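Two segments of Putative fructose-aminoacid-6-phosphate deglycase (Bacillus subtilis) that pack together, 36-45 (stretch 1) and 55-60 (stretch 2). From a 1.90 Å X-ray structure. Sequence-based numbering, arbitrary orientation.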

# COMPACT_ATOMS: atom_id res chain seq x y z
N SER A 36 2.49 11.94 7.24
CA SER A 36 2.85 12.80 6.09
C SER A 36 2.84 12.06 4.78
O SER A 36 2.73 12.71 3.75
CB SER A 36 4.19 13.49 6.28
OG SER A 36 4.03 14.49 7.26
N SER A 37 3.04 10.74 4.81
CA SER A 37 2.95 9.91 3.61
C SER A 37 1.48 9.72 3.32
O SER A 37 1.06 9.83 2.17
CB SER A 37 3.61 8.56 3.81
OG SER A 37 3.50 7.74 2.66
N ALA A 38 0.68 9.48 4.38
CA ALA A 38 -0.76 9.23 4.18
C ALA A 38 -1.47 10.37 3.47
O ALA A 38 -2.37 10.14 2.67
CB ALA A 38 -1.44 8.96 5.50
N ILE A 39 -1.08 11.62 3.74
CA ILE A 39 -1.74 12.76 3.09
C ILE A 39 -1.50 12.79 1.59
O ILE A 39 -2.16 13.54 0.88
CB ILE A 39 -1.36 14.15 3.67
CG1 ILE A 39 0.04 14.62 3.22
CG2 ILE A 39 -1.55 14.18 5.21
CD1 ILE A 39 0.24 16.14 3.47
N MSE A 40 -0.55 12.01 1.09
CA MSE A 40 -0.26 11.98 -0.34
C MSE A 40 -1.03 10.97 -1.17
O MSE A 40 -0.95 10.99 -2.41
CB MSE A 40 1.23 11.75 -0.56
CG MSE A 40 2.07 12.99 -0.21
SE MSE A 40 3.95 12.62 -0.14
CE MSE A 40 4.41 14.29 0.68
N TYR A 41 -1.78 10.09 -0.51
CA TYR A 41 -2.51 9.06 -1.22
C TYR A 41 -3.52 9.66 -2.20
O TYR A 41 -3.64 9.18 -3.33
CB TYR A 41 -3.18 8.06 -0.27
CG TYR A 41 -2.21 7.07 0.35
CD1 TYR A 41 -1.09 7.48 1.05
CD2 TYR A 41 -2.48 5.73 0.33
CE1 TYR A 41 -0.23 6.55 1.65
CE2 TYR A 41 -1.64 4.80 0.94
CZ TYR A 41 -0.52 5.22 1.59
OH TYR A 41 0.33 4.31 2.19
N PRO A 42 -4.27 10.69 -1.79
CA PRO A 42 -5.21 11.34 -2.72
C PRO A 42 -4.50 11.93 -3.95
O PRO A 42 -5.00 11.88 -5.05
CB PRO A 42 -5.80 12.46 -1.88
CG PRO A 42 -5.58 12.07 -0.52
CD PRO A 42 -4.37 11.26 -0.45
N SER A 43 -3.30 12.48 -3.75
CA SER A 43 -2.53 13.04 -4.87
C SER A 43 -2.11 11.96 -5.86
O SER A 43 -1.97 12.25 -7.06
CB SER A 43 -1.34 13.82 -4.36
OG SER A 43 -1.80 15.02 -3.72
N LYS A 44 -1.81 10.75 -5.36
CA LYS A 44 -1.48 9.61 -6.25
C LYS A 44 -2.74 9.27 -7.04
O LYS A 44 -2.68 9.05 -8.27
CB LYS A 44 -0.88 8.44 -5.43
CG LYS A 44 -0.71 7.09 -6.14
CD LYS A 44 0.00 7.12 -7.46
CE LYS A 44 0.12 5.71 -8.07
NZ LYS A 44 0.56 5.72 -9.50
N TYR A 45 -3.89 9.27 -6.39
CA TYR A 45 -5.14 9.01 -7.08
C TYR A 45 -5.39 10.06 -8.17
O TYR A 45 -5.74 9.70 -9.29
CB TYR A 45 -6.29 8.99 -6.10
CG TYR A 45 -7.57 8.54 -6.69
CD1 TYR A 45 -7.93 7.19 -6.69
CD2 TYR A 45 -8.46 9.45 -7.22
CE1 TYR A 45 -9.15 6.78 -7.22
CE2 TYR A 45 -9.65 9.06 -7.73
CZ TYR A 45 -10.00 7.72 -7.74
OH TYR A 45 -11.21 7.34 -8.28
N ASN A 55 4.51 9.49 -14.78
CA ASN A 55 4.50 8.32 -13.91
C ASN A 55 4.50 8.80 -12.47
O ASN A 55 5.25 9.70 -12.15
CB ASN A 55 5.77 7.49 -14.17
CG ASN A 55 5.94 6.30 -13.23
OD1 ASN A 55 5.31 6.21 -12.16
ND2 ASN A 55 6.82 5.38 -13.63
N SER A 56 3.64 8.23 -11.63
CA SER A 56 3.60 8.58 -10.21
C SER A 56 3.85 7.35 -9.34
O SER A 56 3.34 6.26 -9.62
CB SER A 56 2.23 9.19 -9.82
OG SER A 56 1.16 8.29 -10.11
N ASP A 57 4.68 7.52 -8.30
CA ASP A 57 4.94 6.48 -7.32
C ASP A 57 4.93 7.12 -5.92
O ASP A 57 5.14 8.32 -5.77
CB ASP A 57 6.24 5.72 -7.59
CG ASP A 57 6.13 4.70 -8.71
OD1 ASP A 57 5.37 3.74 -8.57
OD2 ASP A 57 6.88 4.82 -9.70
N LEU A 58 4.63 6.31 -4.92
CA LEU A 58 4.56 6.76 -3.55
C LEU A 58 5.28 5.81 -2.66
O LEU A 58 5.05 4.61 -2.74
CB LEU A 58 3.10 6.85 -3.13
CG LEU A 58 2.72 7.42 -1.75
CD1 LEU A 58 1.38 8.07 -1.82
CD2 LEU A 58 2.69 6.39 -0.65
N TYR A 59 6.15 6.32 -1.80
CA TYR A 59 6.91 5.46 -0.88
C TYR A 59 7.14 6.14 0.43
O TYR A 59 7.16 7.36 0.50
CB TYR A 59 8.32 5.14 -1.41
CG TYR A 59 8.38 4.56 -2.80
CD1 TYR A 59 8.06 3.23 -3.03
CD2 TYR A 59 8.75 5.35 -3.89
CE1 TYR A 59 8.09 2.71 -4.33
CE2 TYR A 59 8.80 4.82 -5.18
CZ TYR A 59 8.46 3.51 -5.39
OH TYR A 59 8.47 2.98 -6.69
N SER A 60 7.32 5.33 1.45
CA SER A 60 7.74 5.80 2.75
C SER A 60 9.19 6.25 2.48
O SER A 60 9.84 5.67 1.62
CB SER A 60 7.68 4.68 3.79
OG SER A 60 8.00 5.17 5.08

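How do the two backbones lie against each other? Stretch 2 is a β-strand, and the helix at 41-45 runs nearly antiparallel to it, at 162°, with the axes 8.9 Å apart at their closest. A type I turn from A38 to Y41 links the helical segment at 36-38 to this one. No backbone-to-backbone hydrogen bond joins the stretches, so side chains must bridge the gap.

What fills the middle? L58 does, with the largest share of the 332 Å² buried, both sides summed. Its CB points toward stretch 1, and its branched end reaches several neighbours: CD1 lies 3.9 Å from M40 CB, while CD2 lies 3.7 Å from Y41 CE1 and 3.7 Å from S37 OG. M40, a selenomethionine, offers its CB but its selenium end leads elsewhere.

What supplies the polar link? K44 reaches across to the strand, t at chi1, p at chi2, then t twice, and its NZ donates hydrogen bonds to S56 O (2.8 Å) and S56 OG (2.7 Å). The long lysine suits this reach, and the short serine, with chi1 p, places its hydroxyl beside its own carbonyl so that one ammonium group can engage both.

Why do D57 and Y59 contribute little? Strand alternation turns their CA-to-CB bonds away, while those of S56 and L58 point toward stretch 1.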